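Local atomic coordinates of neural CELL adhesion molecule 1,140 KDA isoform (Homo sapiens, PDB entry 2VKW), a protein that mediates adhesion between neural cells as a cell-surface receptor, here represented by its two membrane-proximal fibronectin type III domains in tandem. Residues E18-T23 / P106-S111; A24-D29 / G68-V73; T80-L85 / S97-F102. All coordinates share one frame; numbering follows the deposited sequence.

Contact 1 of 3, residues E18-T23 / P106-S111; sequences EPYSST and PVREPS
Tyr20 reaches across to the 106-111 segment with the far end of its ring and donates its phenol hydrogen to the backbone carbonyl of Glu109, OH to O 2.7 Å. The acceptor lies at the edge of the ring, near its plane, whereas the hydroxyl stands well above the carbonyl plane of Glu109, 44° out of it, and does not use a lone-pair direction. With chi1 at -156°, CG is swung away from the backbone N of Tyr20, which carries the ring out toward the other segment although CB itself does not point there. CB of Ser111 sits over one ring face, displaced toward the rim. The side chain of Arg108 crosses the tyrosine at about a right angle, and CE1 of Tyr20 lies over one face of the guanidinium, the two planes 38° apart. The pair Tyr20 OH and Arg108 NE, 3.0 Å apart, has too poor an angle for a hydrogen bond.

The two segments meet where the first fibronectin type III domain passes into the second: 18-23 ends strand 13-19 and turns toward strand 24-29, while 106-111 belongs to the interdomain linker. Asp134 of the second domain takes hydrogen bonds from Ser22 and Thr23.

Arg108 is held side-on by its neighbour Glu109. Its NE meets Glu109 OE1 at 2.8 Å, from above the carboxylate plane. Its NH2 meets Glu109 OE2 at 2.9 Å on the syn side, with OE2 in the guanidinium plane. A bend at chi3 turns the guanidinium into this grip, and Gln105 binds its NH1. Beside the aliphatic part of Arg108, Ser21 OG donates to Pro106 O at 2.8 Å and touches Arg108 CG at 3.4 Å.

Contact 2 of 3, residues A24-D29 / G68-V73; sequences AQVQFD and GIVTIV
Val26 and Val70 form the close-packed side of this antiparallel pairing, with Val26 CB 3.5 Å from Val70 CG2. On the same face Val26 CG2 meets Ile72 CD1 at 3.6 Å. The side chains of Phe28 and Val70 cross at about a right angle, Phe28 CE2 3.6 Å from Val70 CG1. With chi1 at 70°, CG of Phe28 stands between its backbone N and carbonyl carbon, and the far end of the ring comes toward 68-73; Tyr42 meets it edge-to-face. Leu85 of the facing sheet closes over Val26, Phe28 and Val70.

Strands 24-29 and 69-72 are neighbours in the three-stranded sheet of the first fibronectin type III beta-sandwich, where 24-29 is the central strand. Ala24 with Ile72 and Val26 with Val70 are hydrogen-bonded pairs; the straightest bond runs from Val26 N to Val70 O, 2.9 Å and 166° at the hydrogen. Beyond them, Phe28 N makes only a weak bond to Gly68 O, 3.5 Å, where the chain leaves helix 61-67.

The other face, bearing Gln25, Gln27, Ile69 and Thr71, is more open to solvent. Here Ile69 lies between the two glutamine chains: its CG2 rests on Gln27 CG at 3.6 Å, and its CD1 lies against the amide end of Gln25, 3.2 Å from NE2.

Contact 3 of 3, residues T80-L85 / S97-F102; sequences TYAVRL and SAASEF
Segments 80-85 and 97-102 run antiparallel, their strand axes 148° apart, and are joined by paired backbone bonds at Tyr81 with Phe102 and at Val83 with Ser100. The bond from Tyr81 N to Phe102 O is short and almost straight, 2.7 Å and 176°. Farther along, the regular pattern gives way to a side chain: Leu85 N donates to Ser97 OG at 2.8 Å, while Ser97 N returns a bond to Leu85 O. The Ser97 hydroxyl lies between its own backbone N and carbonyl carbon, within reach of the opposite strand, and it donates in turn to Ala98 O.

On the inner face of the sheet, the Phe102 ring is laid against Tyr81. Tyr81 CB sits over one face of that ring, 3.4 Å from Phe102 CE2, and the two rings are nearly parallel, at 21°, but slid so far apart that they barely overlap, with centroids 5.6 Å from each other. Val83 meets Phe102 at about a right angle, CG1 to CE2 3.9 Å. The Tyr81 hydroxyl bonds to Lys76 N, and Phe102 continues onto Val17, Pro19 and Ala24 of the facing sheet.

The outer face carries Ala82 and Glu101. A bend at chi2 folds the Glu101 carboxylate back over the opposite strand, where OE1 lies 3.2 Å from Ala82 CB and OE2 3.4 Å from Thr80 CG2. Arg84 meets Ser97 OG with its CA and CB, and its extended chain leads away to a salt bridge with Glu45 and a cation-pi contact with Trp54.

This hairpin of the fibronectin type III sandwich thus turns its aromatic side inward. Tyr81 O, which takes the Phe102 N-H, has both Glu101 OE1 and OE2 within 3.3 Å, so packing, not attraction to that oxygen, probably holds the carboxylate there.

Contacts 2 and 3 belong to opposite sheets of the first fibronectin type III domain, their centres about 11 Å apart, and come in series along the chain. Both are nested inside the loop closed by contact 1, whose second segment follows the last strand of that domain. The sandwich interior joins the two sheets, with Ile72 CD1 packed on Val83 CG2 at 3.3 Å. Contact 1 lies about 14 Å from contact 2 and 18 Å from contact 3 between centres; a probable hydrogen bond of 2.8 Å from Gln25 N to Glu18 O ties it to contact 2. It sits at the end of the first domain, where the chain passes on to the second, and probably helps to set how the two are joined.

Contact 1 of 3, residues E18-T23 / P106-S111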
ATOM      1  N   GLU A  18      -4.809   3.652 -15.925  1.00 20.73           N
ATOM      2  CA  GLU A  18      -5.504   2.503 -15.344  1.00 21.86           C
ATOM      3  C   GLU A  18      -6.760   3.053 -14.670  1.00 19.49           C
ATOM      4  O   GLU A  18      -6.708   3.615 -13.576  1.00 18.75           O
ATOM      5  CB  GLU A  18      -4.637   1.768 -14.323  1.00 24.01           C
ATOM      6  CG  GLU A  18      -5.303   0.496 -13.794  1.00 32.25           C
ATOM      7  CD  GLU A  18      -5.491  -0.595 -14.861  1.00 36.62           C
ATOM      8  OE1 GLU A  18      -6.018  -0.303 -15.960  1.00 35.98           O
ATOM      9  OE2 GLU A  18      -5.117  -1.759 -14.589  1.00 39.78           O
ATOM     10  N   PRO A  19      -7.910   2.907 -15.335  1.00 17.88           N
ATOM     11  CA  PRO A  19      -9.172   3.405 -14.798  1.00 16.21           C
ATOM     12  C   PRO A  19      -9.982   2.445 -13.946  1.00 15.91           C
ATOM     13  O   PRO A  19      -9.829   1.231 -14.028  1.00 12.99           O
ATOM     14  CB  PRO A  19      -9.928   3.784 -16.057  1.00 17.79           C
ATOM     15  CG  PRO A  19      -9.558   2.669 -16.982  1.00 17.12           C
ATOM     16  CD  PRO A  19      -8.070   2.474 -16.739  1.00 16.80           C
ATOM     17  N   TYR A  20     -10.842   3.019 -13.113  1.00 16.45           N
ATOM     18  CA  TYR A  20     -11.747   2.233 -12.305  1.00 16.94           C
ATOM     19  C   TYR A  20     -13.123   2.751 -12.740  1.00 16.84           C
ATOM     20  O   TYR A  20     -13.283   3.198 -13.879  1.00 14.80           O
ATOM     21  CB  TYR A  20     -11.502   2.431 -10.801  1.00 20.42           C
ATOM     22  CG  TYR A  20     -11.982   1.243  -9.973  1.00 23.58           C
ATOM     23  CD1 TYR A  20     -11.393  -0.018 -10.117  1.00 24.28           C
ATOM     24  CD2 TYR A  20     -13.073   1.359  -9.106  1.00 23.28           C
ATOM     25  CE1 TYR A  20     -11.887  -1.135  -9.427  1.00 22.38           C
ATOM     26  CE2 TYR A  20     -13.573   0.255  -8.411  1.00 21.18           C
ATOM     27  CZ  TYR A  20     -12.981  -0.988  -8.578  1.00 24.43           C
ATOM     28  OH  TYR A  20     -13.505  -2.083  -7.925  1.00 21.24           O
ATOM     29  N   SER A  21     -14.113   2.709 -11.861  1.00 16.19           N
ATOM     30  CA  SER A  21     -15.450   3.144 -12.232  1.00 14.86           C
ATOM     31  C   SER A  21     -15.647   4.653 -12.268  1.00 15.86           C
ATOM     32  O   SER A  21     -16.241   5.186 -13.207  1.00 16.75           O
ATOM     33  CB  SER A  21     -16.467   2.538 -11.273  1.00 16.16           C
ATOM     34  OG  SER A  21     -16.294   1.141 -11.184  1.00 18.70           O
ATOM     35  N   SER A  22     -15.155   5.341 -11.248  1.00 14.93           N
ATOM     36  CA  SER A  22     -15.320   6.781 -11.176  1.00 16.01           C
ATOM     37  C   SER A  22     -14.013   7.526 -10.977  1.00 15.63           C
ATOM     38  O   SER A  22     -14.013   8.713 -10.638  1.00 15.63           O
ATOM     39  CB  SER A  22     -16.288   7.128 -10.046  1.00 15.62           C
ATOM     40  OG  SER A  22     -15.790   6.665  -8.805  1.00 20.86           O
ATOM     41  N   THR A  23     -12.902   6.831 -11.191  1.00 14.72           N
ATOM     42  CA  THR A  23     -11.581   7.431 -11.036  1.00 15.03           C
ATOM     43  C   THR A  23     -10.613   6.773 -12.014  1.00 15.88           C
ATOM     44  O   THR A  23     -10.945   5.769 -12.650  1.00 15.43           O
ATOM     45  CB  THR A  23     -11.023   7.222  -9.601  1.00 16.70           C
ATOM     46  OG1 THR A  23     -10.817   5.824  -9.372  1.00 15.80           O
ATOM     47  CG2 THR A  23     -11.996   7.757  -8.550  1.00 16.47           C
ATOM     48  N   PRO A 106     -17.226  -0.207 -15.737  1.00 17.37           N
ATOM     49  CA  PRO A 106     -18.635  -0.033 -15.365  1.00 16.64           C
ATOM     50  C   PRO A 106     -18.731  -0.069 -13.835  1.00 15.37           C
ATOM     51  O   PRO A 106     -17.724  -0.221 -13.143  1.00 12.74           O
ATOM     52  CB  PRO A 106     -19.319  -1.235 -16.015  1.00 16.37           C
ATOM     53  CG  PRO A 106     -18.257  -2.290 -15.935  1.00 18.28           C
ATOM     54  CD  PRO A 106     -17.001  -1.525 -16.354  1.00 17.32           C
ATOM     55  N   VAL A 107     -19.944   0.080 -13.317  1.00 15.85           N
ATOM     56  CA  VAL A 107     -20.183   0.058 -11.885  1.00 15.33           C
ATOM     57  C   VAL A 107     -19.847  -1.319 -11.306  1.00 16.42           C
ATOM     58  O   VAL A 107     -20.264  -2.344 -11.855  1.00 16.01           O
ATOM     59  CB  VAL A 107     -21.655   0.392 -11.595  1.00 16.41           C
ATOM     60  CG1 VAL A 107     -21.958   0.211 -10.120  1.00 12.85           C
ATOM     61  CG2 VAL A 107     -21.947   1.820 -12.043  1.00 14.18           C
ATOM     62  N   ARG A 108     -19.091  -1.334 -10.206  1.00 14.22           N
ATOM     63  CA  ARG A 108     -18.697  -2.580  -9.550  1.00 14.13           C
ATOM     64  C   ARG A 108     -18.447  -2.392  -8.052  1.00 13.44           C
ATOM     65  O   ARG A 108     -18.947  -1.443  -7.454  1.00 10.59           O
ATOM     66  CB  ARG A 108     -17.440  -3.136 -10.211  1.00 16.50           C
ATOM     67  CG  ARG A 108     -16.284  -2.163 -10.253  1.00 17.47           C
ATOM     68  CD  ARG A 108     -15.120  -2.764 -11.029  1.00 21.96           C
ATOM     69  NE  ARG A 108     -14.421  -3.799 -10.272  1.00 21.76           N
ATOM     70  CZ  ARG A 108     -13.400  -4.502 -10.743  1.00 24.77           C
ATOM     71  NH1 ARG A 108     -12.958  -4.289 -11.974  1.00 22.41           N
ATOM     72  NH2 ARG A 108     -12.807  -5.407  -9.981  1.00 27.42           N
ATOM     73  N   GLU A 109     -17.683  -3.305  -7.448  1.00 12.88           N
ATOM     74  CA  GLU A 109     -17.388  -3.208  -6.022  1.00 14.76           C
ATOM     75  C   GLU A 109     -16.458  -2.007  -5.796  1.00 13.80           C
ATOM     76  O   GLU A 109     -15.818  -1.524  -6.729  1.00 15.59           O
ATOM     77  CB  GLU A 109     -16.741  -4.503  -5.490  1.00 13.72           C
ATOM     78  CG  GLU A 109     -15.265  -4.650  -5.794  1.00 16.30           C
ATOM     79  CD  GLU A 109     -15.006  -5.170  -7.181  1.00 16.49           C
ATOM     80  OE1 GLU A 109     -15.841  -4.912  -8.073  1.00 10.14           O
ATOM     81  OE2 GLU A 109     -13.959  -5.823  -7.376  1.00 18.11           O
ATOM     82  N   PRO A 110     -16.379  -1.508  -4.556  1.00 14.16           N
ATOM     83  CA  PRO A 110     -15.512  -0.355  -4.294  1.00 14.55           C
ATOM     84  C   PRO A 110     -14.039  -0.728  -4.306  1.00 15.80           C
ATOM     85  O   PRO A 110     -13.687  -1.898  -4.196  1.00 14.22           O
ATOM     86  CB  PRO A 110     -15.958   0.119  -2.906  1.00 12.71           C
ATOM     87  CG  PRO A 110     -17.321  -0.543  -2.698  1.00 15.85           C
ATOM     88  CD  PRO A 110     -17.133  -1.879  -3.350  1.00 12.46           C
ATOM     89  N   SER A 111     -13.177   0.270  -4.452  1.00 16.30           N
ATOM     90  CA  SER A 111     -11.748   0.010  -4.427  1.00 17.25           C
ATOM     91  C   SER A 111     -11.411   0.068  -2.935  1.00 16.48           C
ATOM     92  O   SER A 111     -12.220   0.569  -2.144  1.00 13.77           O
ATOM     93  CB  SER A 111     -10.985   1.092  -5.202  1.00 18.05           C
ATOM     94  OG  SER A 111     -10.951   2.311  -4.484  1.00 26.16           O
TER

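Contact 2 of 3, residues A24-D29 / G68-V73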
ATOM      1  N   ALA A  24      -9.418   7.341 -12.132  1.00 15.21           N
ATOM      2  CA  ALA A  24      -8.400   6.791 -13.014  1.00 15.21           C
ATOM      3  C   ALA A  24      -6.986   7.174 -12.580  1.00 15.13           C
ATOM      4  O   ALA A  24      -6.730   8.317 -12.195  1.00 13.84           O
ATOM      5  CB  ALA A  24      -8.645   7.252 -14.434  1.00 15.25           C
ATOM      6  N   GLN A  25      -6.078   6.201 -12.625  1.00 15.09           N
ATOM      7  CA  GLN A  25      -4.683   6.435 -12.279  1.00 16.24           C
ATOM      8  C   GLN A  25      -3.928   6.744 -13.566  1.00 15.51           C
ATOM      9  O   GLN A  25      -3.929   5.961 -14.509  1.00 17.60           O
ATOM     10  CB  GLN A  25      -4.079   5.203 -11.606  1.00 18.61           C
ATOM     11  CG  GLN A  25      -4.679   4.885 -10.257  1.00 22.60           C
ATOM     12  CD  GLN A  25      -4.144   3.584  -9.694  1.00 25.50           C
ATOM     13  OE1 GLN A  25      -4.401   2.509 -10.236  1.00 25.47           O
ATOM     14  NE2 GLN A  25      -3.385   3.674  -8.609  1.00 26.56           N
ATOM     15  N   VAL A  26      -3.286   7.900 -13.605  1.00 17.12           N
ATOM     16  CA  VAL A  26      -2.548   8.321 -14.782  1.00 16.11           C
ATOM     17  C   VAL A  26      -1.066   8.132 -14.534  1.00 18.46           C
ATOM     18  O   VAL A  26      -0.498   8.781 -13.658  1.00 18.80           O
ATOM     19  CB  VAL A  26      -2.833   9.811 -15.079  1.00 16.09           C
ATOM     20  CG1 VAL A  26      -1.991  10.301 -16.259  1.00 15.99           C
ATOM     21  CG2 VAL A  26      -4.322   9.997 -15.355  1.00 14.61           C
ATOM     22  N   GLN A  27      -0.445   7.230 -15.289  1.00 19.80           N
ATOM     23  CA  GLN A  27       0.990   6.980 -15.155  1.00 21.48           C
ATOM     24  C   GLN A  27       1.694   7.843 -16.180  1.00 20.41           C
ATOM     25  O   GLN A  27       1.391   7.765 -17.368  1.00 19.84           O
ATOM     26  CB  GLN A  27       1.324   5.515 -15.422  1.00 23.04           C
ATOM     27  CG  GLN A  27       0.728   4.551 -14.420  1.00 30.35           C
ATOM     28  CD  GLN A  27       1.224   3.137 -14.622  1.00 32.13           C
ATOM     29  OE1 GLN A  27       2.420   2.874 -14.519  1.00 36.01           O
ATOM     30  NE2 GLN A  27       0.309   2.218 -14.916  1.00 30.90           N
ATOM     31  N   PHE A  28       2.646   8.647 -15.728  1.00 20.73           N
ATOM     32  CA  PHE A  28       3.345   9.533 -16.638  1.00 22.91           C
ATOM     33  C   PHE A  28       4.802   9.729 -16.268  1.00 23.61           C
ATOM     34  O   PHE A  28       5.223   9.435 -15.152  1.00 23.10           O
ATOM     35  CB  PHE A  28       2.646  10.894 -16.651  1.00 24.97           C
ATOM     36  CG  PHE A  28       2.809  11.662 -15.370  1.00 29.45           C
ATOM     37  CD1 PHE A  28       3.779  12.656 -15.256  1.00 30.76           C
ATOM     38  CD2 PHE A  28       2.032  11.357 -14.258  1.00 30.78           C
ATOM     39  CE1 PHE A  28       3.972  13.335 -14.055  1.00 31.52           C
ATOM     40  CE2 PHE A  28       2.217  12.029 -13.051  1.00 32.36           C
ATOM     41  CZ  PHE A  28       3.191  13.022 -12.951  1.00 33.33           C
ATOM     42  N   ASP A  29       5.565  10.233 -17.230  1.00 25.98           N
ATOM     43  CA  ASP A  29       6.974  10.521 -17.031  1.00 27.74           C
ATOM     44  C   ASP A  29       7.083  12.029 -16.858  1.00 28.49           C
ATOM     45  O   ASP A  29       6.331  12.786 -17.480  1.00 28.64           O
ATOM     46  CB  ASP A  29       7.795  10.106 -18.254  1.00 30.42           C
ATOM     47  CG  ASP A  29       7.748   8.612 -18.516  1.00 35.29           C
ATOM     48  OD1 ASP A  29       8.081   7.825 -17.600  1.00 34.64           O
ATOM     49  OD2 ASP A  29       7.386   8.228 -19.651  1.00 36.86           O
ATOM     50  N   GLY A  68       4.458   8.145  -8.981  1.00 27.18           N
ATOM     51  CA  GLY A  68       4.467   7.893 -10.410  1.00 24.64           C
ATOM     52  C   GLY A  68       3.133   8.129 -11.095  1.00 24.55           C
ATOM     53  O   GLY A  68       3.021   7.986 -12.319  1.00 24.54           O
ATOM     54  N   ILE A  69       2.116   8.500 -10.321  1.00 22.19           N
ATOM     55  CA  ILE A  69       0.790   8.733 -10.884  1.00 21.07           C
ATOM     56  C   ILE A  69       0.043   9.909 -10.258  1.00 20.73           C
ATOM     57  O   ILE A  69       0.393  10.379  -9.174  1.00 21.92           O
ATOM     58  CB  ILE A  69      -0.121   7.496 -10.701  1.00 21.94           C
ATOM     59  CG1 ILE A  69      -0.438   7.304  -9.217  1.00 24.41           C
ATOM     60  CG2 ILE A  69       0.565   6.239 -11.234  1.00 24.76           C
ATOM     61  CD1 ILE A  69      -1.300   6.069  -8.924  1.00 28.62           C
ATOM     62  N   VAL A  70      -0.976  10.382 -10.968  1.00 16.47           N
ATOM     63  CA  VAL A  70      -1.854  11.432 -10.475  1.00 15.15           C
ATOM     64  C   VAL A  70      -3.203  10.742 -10.595  1.00 15.37           C
ATOM     65  O   VAL A  70      -3.441  10.007 -11.554  1.00 15.07           O
ATOM     66  CB  VAL A  70      -1.835  12.720 -11.352  1.00 15.69           C
ATOM     67  CG1 VAL A  70      -0.501  13.437 -11.194  1.00 14.15           C
ATOM     68  CG2 VAL A  70      -2.096  12.383 -12.802  1.00 11.29           C
ATOM     69  N   THR A  71      -4.079  10.942  -9.618  1.00 14.88           N
ATOM     70  CA  THR A  71      -5.379  10.292  -9.663  1.00 15.65           C
ATOM     71  C   THR A  71      -6.539  11.234  -9.930  1.00 15.72           C
ATOM     72  O   THR A  71      -6.897  12.053  -9.087  1.00 18.97           O
ATOM     73  CB  THR A  71      -5.655   9.528  -8.357  1.00 15.42           C
ATOM     74  OG1 THR A  71      -4.692   8.478  -8.214  1.00 18.73           O
ATOM     75  CG2 THR A  71      -7.054   8.929  -8.374  1.00 15.80           C
ATOM     76  N   ILE A  72      -7.130  11.102 -11.108  1.00 16.62           N
ATOM     77  CA  ILE A  72      -8.271  11.919 -11.498  1.00 17.05           C
ATOM     78  C   ILE A  72      -9.520  11.326 -10.861  1.00 17.69           C
ATOM     79  O   ILE A  72      -9.691  10.102 -10.842  1.00 17.80           O
ATOM     80  CB  ILE A  72      -8.422  11.918 -13.019  1.00 18.78           C
ATOM     81  CG1 ILE A  72      -7.182  12.560 -13.645  1.00 20.24           C
ATOM     82  CG2 ILE A  72      -9.681  12.657 -13.418  1.00 19.46           C
ATOM     83  CD1 ILE A  72      -7.074  12.322 -15.129  1.00 27.07           C
ATOM     84  N   VAL A  73     -10.391  12.184 -10.339  1.00 17.87           N
ATOM     85  CA  VAL A  73     -11.611  11.719  -9.682  1.00 17.60           C
ATOM     86  C   VAL A  73     -12.879  12.338 -10.272  1.00 17.12           C
ATOM     87  O   VAL A  73     -12.814  13.191 -11.152  1.00 18.08           O
ATOM     88  CB  VAL A  73     -11.557  12.033  -8.160  1.00 20.72           C
ATOM     89  CG1 VAL A  73     -10.417  11.257  -7.498  1.00 17.57           C
ATOM     90  CG2 VAL A  73     -11.348  13.527  -7.944  1.00 17.01           C
TER

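Contact 3 of 3, residues T80-L85 / S97-F102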
ATOM      1  N   THR A  80     -15.984   7.115 -21.890  1.00 17.08           N
ATOM      2  CA  THR A  80     -14.709   7.359 -22.545  1.00 17.44           C
ATOM      3  C   THR A  80     -14.241   8.800 -22.305  1.00 15.87           C
ATOM      4  O   THR A  80     -15.012   9.745 -22.455  1.00 15.42           O
ATOM      5  CB  THR A  80     -14.826   7.076 -24.048  1.00 18.02           C
ATOM      6  OG1 THR A  80     -15.240   5.718 -24.231  1.00 20.50           O
ATOM      7  CG2 THR A  80     -13.494   7.284 -24.743  1.00 17.16           C
ATOM      8  N   TYR A  81     -12.976   8.944 -21.922  1.00 13.75           N
ATOM      9  CA  TYR A  81     -12.380  10.247 -21.629  1.00 13.22           C
ATOM     10  C   TYR A  81     -11.065  10.490 -22.350  1.00 13.44           C
ATOM     11  O   TYR A  81     -10.414   9.572 -22.848  1.00 13.65           O
ATOM     12  CB  TYR A  81     -12.085  10.385 -20.131  1.00 13.09           C
ATOM     13  CG  TYR A  81     -13.289  10.515 -19.245  1.00 13.20           C
ATOM     14  CD1 TYR A  81     -13.818  11.760 -18.940  1.00 11.61           C
ATOM     15  CD2 TYR A  81     -13.914   9.385 -18.730  1.00 13.96           C
ATOM     16  CE1 TYR A  81     -14.944  11.876 -18.146  1.00 16.41           C
ATOM     17  CE2 TYR A  81     -15.040   9.489 -17.936  1.00 14.50           C
ATOM     18  CZ  TYR A  81     -15.551  10.736 -17.650  1.00 14.28           C
ATOM     19  OH  TYR A  81     -16.683  10.831 -16.884  1.00 16.28           O
ATOM     20  N   ALA A  82     -10.681  11.757 -22.357  1.00 13.83           N
ATOM     21  CA  ALA A  82      -9.430  12.209 -22.934  1.00 13.77           C
ATOM     22  C   ALA A  82      -8.783  12.937 -21.768  1.00 13.81           C
ATOM     23  O   ALA A  82      -9.449  13.729 -21.099  1.00 13.50           O
ATOM     24  CB  ALA A  82      -9.688  13.185 -24.079  1.00 11.47           C
ATOM     25  N   VAL A  83      -7.506  12.663 -21.512  1.00 13.89           N
ATOM     26  CA  VAL A  83      -6.804  13.324 -20.418  1.00 14.35           C
ATOM     27  C   VAL A  83      -5.439  13.825 -20.876  1.00 15.37           C
ATOM     28  O   VAL A  83      -4.822  13.223 -21.763  1.00 15.09           O
ATOM     29  CB  VAL A  83      -6.628  12.372 -19.205  1.00 14.09           C
ATOM     30  CG1 VAL A  83      -5.857  11.138 -19.608  1.00 13.57           C
ATOM     31  CG2 VAL A  83      -5.912  13.092 -18.079  1.00 12.89           C
ATOM     32  N   ARG A  84      -4.981  14.931 -20.283  1.00 12.58           N
ATOM     33  CA  ARG A  84      -3.688  15.518 -20.627  1.00 13.84           C
ATOM     34  C   ARG A  84      -3.067  16.184 -19.410  1.00 13.99           C
ATOM     35  O   ARG A  84      -3.764  16.531 -18.452  1.00 14.26           O
ATOM     36  CB  ARG A  84      -3.834  16.525 -21.778  1.00 14.64           C
ATOM     37  CG  ARG A  84      -4.725  17.710 -21.463  1.00 17.10           C
ATOM     38  CD  ARG A  84      -5.019  18.537 -22.705  1.00 18.70           C
ATOM     39  NE  ARG A  84      -5.901  19.657 -22.394  1.00 22.39           N
ATOM     40  CZ  ARG A  84      -6.381  20.515 -23.290  1.00 23.46           C
ATOM     41  NH1 ARG A  84      -6.072  20.388 -24.574  1.00 20.95           N
ATOM     42  NH2 ARG A  84      -7.155  21.516 -22.892  1.00 22.30           N
ATOM     43  N   LEU A  85      -1.750  16.356 -19.442  1.00 14.03           N
ATOM     44  CA  LEU A  85      -1.029  16.946 -18.309  1.00 15.04           C
ATOM     45  C   LEU A  85      -0.096  18.067 -18.721  1.00 13.35           C
ATOM     46  O   LEU A  85       0.380  18.112 -19.847  1.00 14.20           O
ATOM     47  CB  LEU A  85      -0.192  15.871 -17.604  1.00 17.01           C
ATOM     48  CG  LEU A  85      -0.872  14.577 -17.169  1.00 19.60           C
ATOM     49  CD1 LEU A  85       0.177  13.517 -16.867  1.00 20.15           C
ATOM     50  CD2 LEU A  85      -1.738  14.851 -15.952  1.00 18.46           C
ATOM     51  N   SER A  97       0.692  18.004 -22.553  1.00 21.95           N
ATOM     52  CA  SER A  97       1.009  16.718 -23.150  1.00 20.87           C
ATOM     53  C   SER A  97      -0.044  16.435 -24.204  1.00 20.48           C
ATOM     54  O   SER A  97      -1.024  17.163 -24.332  1.00 18.97           O
ATOM     55  CB  SER A  97       0.942  15.608 -22.100  1.00 19.85           C
ATOM     56  OG  SER A  97      -0.406  15.388 -21.695  1.00 16.90           O
ATOM     57  N   ALA A  98       0.166  15.373 -24.965  1.00 20.82           N
ATOM     58  CA  ALA A  98      -0.806  14.982 -25.963  1.00 22.50           C
ATOM     59  C   ALA A  98      -1.954  14.411 -25.130  1.00 23.04           C
ATOM     60  O   ALA A  98      -1.738  13.989 -23.990  1.00 23.15           O
ATOM     61  CB  ALA A  98      -0.215  13.907 -26.867  1.00 21.98           C
ATOM     62  N   ALA A  99      -3.167  14.410 -25.673  1.00 22.14           N
ATOM     63  CA  ALA A  99      -4.310  13.859 -24.941  1.00 22.16           C
ATOM     64  C   ALA A  99      -4.314  12.329 -25.049  1.00 21.09           C
ATOM     65  O   ALA A  99      -3.966  11.774 -26.091  1.00 23.52           O
ATOM     66  CB  ALA A  99      -5.614  14.430 -25.495  1.00 21.20           C
ATOM     67  N   SER A 100      -4.685  11.653 -23.971  1.00 18.29           N
ATOM     68  CA  SER A 100      -4.740  10.191 -23.961  1.00 16.45           C
ATOM     69  C   SER A 100      -6.174   9.761 -23.717  1.00 16.13           C
ATOM     70  O   SER A 100      -6.828  10.276 -22.822  1.00 15.25           O
ATOM     71  CB  SER A 100      -3.850   9.614 -22.858  1.00 16.96           C
ATOM     72  OG  SER A 100      -2.481   9.648 -23.227  1.00 20.35           O
ATOM     73  N   GLU A 101      -6.662   8.814 -24.514  1.00 17.16           N
ATOM     74  CA  GLU A 101      -8.030   8.329 -24.374  1.00 16.29           C
ATOM     75  C   GLU A 101      -8.079   7.086 -23.489  1.00 16.28           C
ATOM     76  O   GLU A 101      -7.162   6.264 -23.516  1.00 17.41           O
ATOM     77  CB  GLU A 101      -8.600   7.990 -25.752  1.00 17.37           C
ATOM     78  CG  GLU A 101     -10.097   8.226 -25.898  1.00 21.62           C
ATOM     79  CD  GLU A 101     -10.460   9.710 -25.816  1.00 23.41           C
ATOM     80  OE1 GLU A 101      -9.532  10.552 -25.830  1.00 23.24           O
ATOM     81  OE2 GLU A 101     -11.666  10.034 -25.741  1.00 22.74           O
ATOM     82  N   PHE A 102      -9.148   6.958 -22.707  1.00 13.58           N
ATOM     83  CA  PHE A 102      -9.350   5.807 -21.836  1.00 14.32           C
ATOM     84  C   PHE A 102     -10.842   5.719 -21.501  1.00 16.35           C
ATOM     85  O   PHE A 102     -11.566   6.700 -21.641  1.00 18.31           O
ATOM     86  CB  PHE A 102      -8.520   5.954 -20.556  1.00 13.89           C
ATOM     87  CG  PHE A 102      -9.054   6.976 -19.590  1.00 15.17           C
ATOM     88  CD1 PHE A 102      -9.955   6.606 -18.587  1.00 16.18           C
ATOM     89  CD2 PHE A 102      -8.653   8.309 -19.677  1.00 15.85           C
ATOM     90  CE1 PHE A 102     -10.450   7.551 -17.682  1.00 18.42           C
ATOM     91  CE2 PHE A 102      -9.141   9.264 -18.779  1.00 16.60           C
ATOM     92  CZ  PHE A 102     -10.041   8.885 -17.778  1.00 16.99           C
TER